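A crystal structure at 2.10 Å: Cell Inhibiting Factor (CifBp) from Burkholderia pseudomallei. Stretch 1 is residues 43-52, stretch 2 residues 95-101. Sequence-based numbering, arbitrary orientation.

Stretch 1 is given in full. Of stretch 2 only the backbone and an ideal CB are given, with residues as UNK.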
# COMPACT_ATOMS: atom_id res chain seq x y z
N SER A 43 -4.87 -5.01 -14.85
CA SER A 43 -4.50 -4.02 -15.88
C SER A 43 -3.02 -3.61 -15.84
O SER A 43 -2.51 -2.96 -16.76
CB SER A 43 -5.35 -2.78 -15.72
OG SER A 43 -4.86 -1.97 -14.64
N LEU A 44 -2.33 -4.00 -14.78
CA LEU A 44 -0.99 -3.49 -14.48
C LEU A 44 0.05 -4.24 -15.31
O LEU A 44 1.25 -3.97 -15.22
CB LEU A 44 -0.71 -3.67 -12.99
CG LEU A 44 -0.94 -2.53 -11.96
CD1 LEU A 44 -1.96 -1.47 -12.34
CD2 LEU A 44 -1.22 -3.15 -10.61
N SER A 45 -0.43 -5.19 -16.10
CA SER A 45 0.44 -5.85 -17.07
C SER A 45 0.50 -4.93 -18.27
O SER A 45 1.39 -5.07 -19.09
CB SER A 45 -0.09 -7.24 -17.45
OG SER A 45 -1.45 -7.15 -17.84
N GLY A 46 -0.45 -3.99 -18.35
CA GLY A 46 -0.47 -2.93 -19.36
C GLY A 46 0.53 -1.80 -19.06
O GLY A 46 0.66 -1.32 -17.90
N GLU A 47 1.22 -1.36 -20.10
CA GLU A 47 2.31 -0.39 -19.96
C GLU A 47 1.78 0.92 -19.41
O GLU A 47 2.28 1.41 -18.41
CB GLU A 47 3.03 -0.16 -21.30
CG GLU A 47 4.42 0.33 -21.14
CD GLU A 47 5.07 0.77 -22.46
OE1 GLU A 47 4.62 0.34 -23.56
OE2 GLU A 47 6.04 1.55 -22.40
N SER A 48 0.74 1.46 -20.04
CA SER A 48 0.23 2.74 -19.63
C SER A 48 -0.34 2.69 -18.21
O SER A 48 -0.03 3.54 -17.38
CB SER A 48 -0.77 3.25 -20.66
OG SER A 48 -0.14 3.30 -21.95
N SER A 49 -1.12 1.66 -17.91
CA SER A 49 -1.67 1.48 -16.56
C SER A 49 -0.54 1.37 -15.51
O SER A 49 -0.54 2.11 -14.52
CB SER A 49 -2.58 0.24 -16.50
OG SER A 49 -3.79 0.51 -17.19
N ASN A 50 0.41 0.48 -15.77
CA ASN A 50 1.55 0.26 -14.87
C ASN A 50 2.31 1.57 -14.52
O ASN A 50 2.52 1.87 -13.35
CB ASN A 50 2.48 -0.82 -15.44
CG ASN A 50 3.54 -1.27 -14.44
OD1 ASN A 50 4.54 -0.59 -14.25
ND2 ASN A 50 3.35 -2.43 -13.84
N ARG A 51 2.71 2.32 -15.53
CA ARG A 51 3.46 3.59 -15.33
C ARG A 51 2.66 4.69 -14.63
O ARG A 51 3.21 5.47 -13.83
CB ARG A 51 3.96 4.13 -16.68
CG ARG A 51 4.94 3.20 -17.34
CD ARG A 51 6.00 3.98 -18.10
NE ARG A 51 6.42 3.24 -19.29
CZ ARG A 51 7.25 2.20 -19.29
NH1 ARG A 51 7.79 1.77 -18.15
NH2 ARG A 51 7.54 1.60 -20.44
N VAL A 52 1.38 4.78 -14.95
CA VAL A 52 0.50 5.73 -14.27
C VAL A 52 0.28 5.33 -12.78
O VAL A 52 0.29 6.17 -11.91
CB VAL A 52 -0.82 5.94 -15.06
CG1 VAL A 52 -1.89 6.58 -14.20
CG2 VAL A 52 -0.55 6.82 -16.33
N UNK A 95 16.48 -2.60 -16.54
CA UNK A 95 15.89 -1.97 -17.70
C UNK A 95 14.83 -1.02 -17.22
O UNK A 95 13.76 -1.44 -16.78
CB UNK A 95 15.31 -3.00 -18.67
N UNK A 96 15.09 0.28 -17.37
CA UNK A 96 14.19 1.32 -16.93
C UNK A 96 12.87 1.32 -17.72
O UNK A 96 11.95 1.98 -17.29
CB UNK A 96 14.88 2.68 -17.05
N UNK A 97 12.76 0.60 -18.85
CA UNK A 97 11.44 0.52 -19.51
C UNK A 97 10.55 -0.61 -19.04
O UNK A 97 9.39 -0.69 -19.45
CB UNK A 97 11.63 0.38 -21.02
N UNK A 98 11.07 -1.47 -18.19
CA UNK A 98 10.32 -2.65 -17.77
C UNK A 98 9.16 -2.26 -16.87
O UNK A 98 9.15 -1.20 -16.27
CB UNK A 98 11.24 -3.64 -17.05
N UNK A 99 8.16 -3.10 -16.81
CA UNK A 99 7.01 -2.76 -16.00
C UNK A 99 7.38 -3.14 -14.58
O UNK A 99 8.21 -4.02 -14.34
CB UNK A 99 5.74 -3.46 -16.47
N UNK A 100 6.83 -2.42 -13.63
CA UNK A 100 7.29 -2.67 -12.30
C UNK A 100 6.24 -3.31 -11.39
O UNK A 100 5.06 -3.16 -11.62
CB UNK A 100 7.78 -1.35 -11.69
N UNK A 101 6.72 -4.09 -10.42
CA UNK A 101 5.90 -4.41 -9.26
C UNK A 101 6.54 -3.66 -8.08
O UNK A 101 7.72 -3.76 -7.84
CB UNK A 101 5.82 -5.92 -9.01

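Stretch 1 meets its partner with two neighbouring polar side chains of the helix, Asn-50 and Arg-51, and both reach for backbone atoms, so much of this contact is fixed before any side chain of stretch 2 is chosen.

Position 95 opens a type I turn that runs to 98, and its ideal CB finds nothing of stretch 1 within 5.5 Å. The demand is therefore local: a short acceptor, Asp, Asn, Ser or Thr, could take the free amide two residues on. The residue is Asp-95, whose OD1 accepts from N of residue 97 at 2.6 Å, while its O accepts from N of residue 98 at 3.0 Å to close the turn.

Position 96, with phi -65° and psi -13°, is the second place of that turn, where proline fits well and Glu, Ser or Lys would also serve. It is Pro-96, and its side chain makes no close contact with stretch 1.

At position 97 the carbonyl does the main work. Arg-51 NH2 and NH1 both donate to O of residue 97, at 3.1 and 3.2 Å, so a single acceptor is gripped by two nitrogens near the guanidinium plane. This asks nothing of the side chain. The CB points sideways, 4.3 Å from Arg-51 NH2 in its ideal place, and an acidic, polar or aromatic residue could all follow the guanidinium. Charge is less needed than it seems, since Arg-51 NH2 already makes a very short salt bridge to Glu-47 OE2, at 2.5 Å. The residue is Phe-97, chi1 m, with Arg-51 NH2 lying at the edge of its ring.

Position 98 points its CB away from stretch 1 into space this contact leaves open, so many residues would suit. Ala-98 is the modest answer.

Position 99 is where side-chain choice matters most. The CA of residue 99 lies 6.3 Å from Asn-50 CA, and its CB points sideways, beside the loop carbonyls and the start of the helix. The ideal CB is 3.7 Å from Asn-50 ND2, but that amide already donates to Leu-44 O at 2.9 Å. A mid-sized aliphatic residue, Leu, Ile or Met, could fill the space; a donor might instead seek the carbonyls. Leu-99, chi1 m and chi2 t, spreads its two methyls: CD1 sits 3.2 Å from Ser-45 O, and CD2 packs 3.7 Å from Glu-47 CG and covers one face of the Arg-51 guanidinium.

Position 100 is read by its backbone. Its N donates to Asn-50 OD1 at 3.0 Å and its O accepts from Asn-50 ND2 at 2.9 Å, so one carboxamide matches both groups of an extended residue. The ideal CB stands 4.2 Å from Asn-50 OD1, and many side chains would be tolerated, but not proline, which has no N-H to give to Asn-50 OD1. Met-100 brings CG to 3.7 Å from Asn-50 OD1, then its end leads away.

Position 101, extended and sideways, touches nothing here; beta-branched or polar residues would suit. It is Thr-101, whose OG1 is hydrogen-bonded elsewhere in the structure.

Stretch 2 95-101: DPFALMT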
# COMPACT_ATOMS: atom_id res chain seq x y z
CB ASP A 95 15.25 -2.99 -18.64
CG ASP A 95 14.80 -2.36 -19.95
OD1 ASP A 95 14.11 -1.30 -19.93
OD2 ASP A 95 15.15 -2.91 -21.00
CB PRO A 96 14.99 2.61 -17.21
CG PRO A 96 15.81 2.26 -18.33
CD PRO A 96 16.21 0.84 -18.14
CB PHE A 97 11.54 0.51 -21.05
CG PHE A 97 12.16 1.76 -21.61
CD1 PHE A 97 11.41 2.92 -21.75
CD2 PHE A 97 13.50 1.77 -21.97
CE1 PHE A 97 11.98 4.09 -22.26
CE2 PHE A 97 14.07 2.93 -22.48
CZ PHE A 97 13.30 4.09 -22.63
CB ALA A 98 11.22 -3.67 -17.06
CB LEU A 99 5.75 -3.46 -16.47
CG LEU A 99 5.26 -3.13 -17.89
CD1 LEU A 99 3.77 -3.32 -17.91
CD2 LEU A 99 5.62 -1.70 -18.26
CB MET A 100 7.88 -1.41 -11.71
CG MET A 100 6.93 -0.29 -11.46
SD MET A 100 7.95 1.08 -10.86
CE MET A 100 9.05 0.25 -9.69
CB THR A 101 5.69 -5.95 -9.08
OG1 THR A 101 4.52 -6.19 -8.27
CG2 THR A 101 6.93 -6.64 -8.54
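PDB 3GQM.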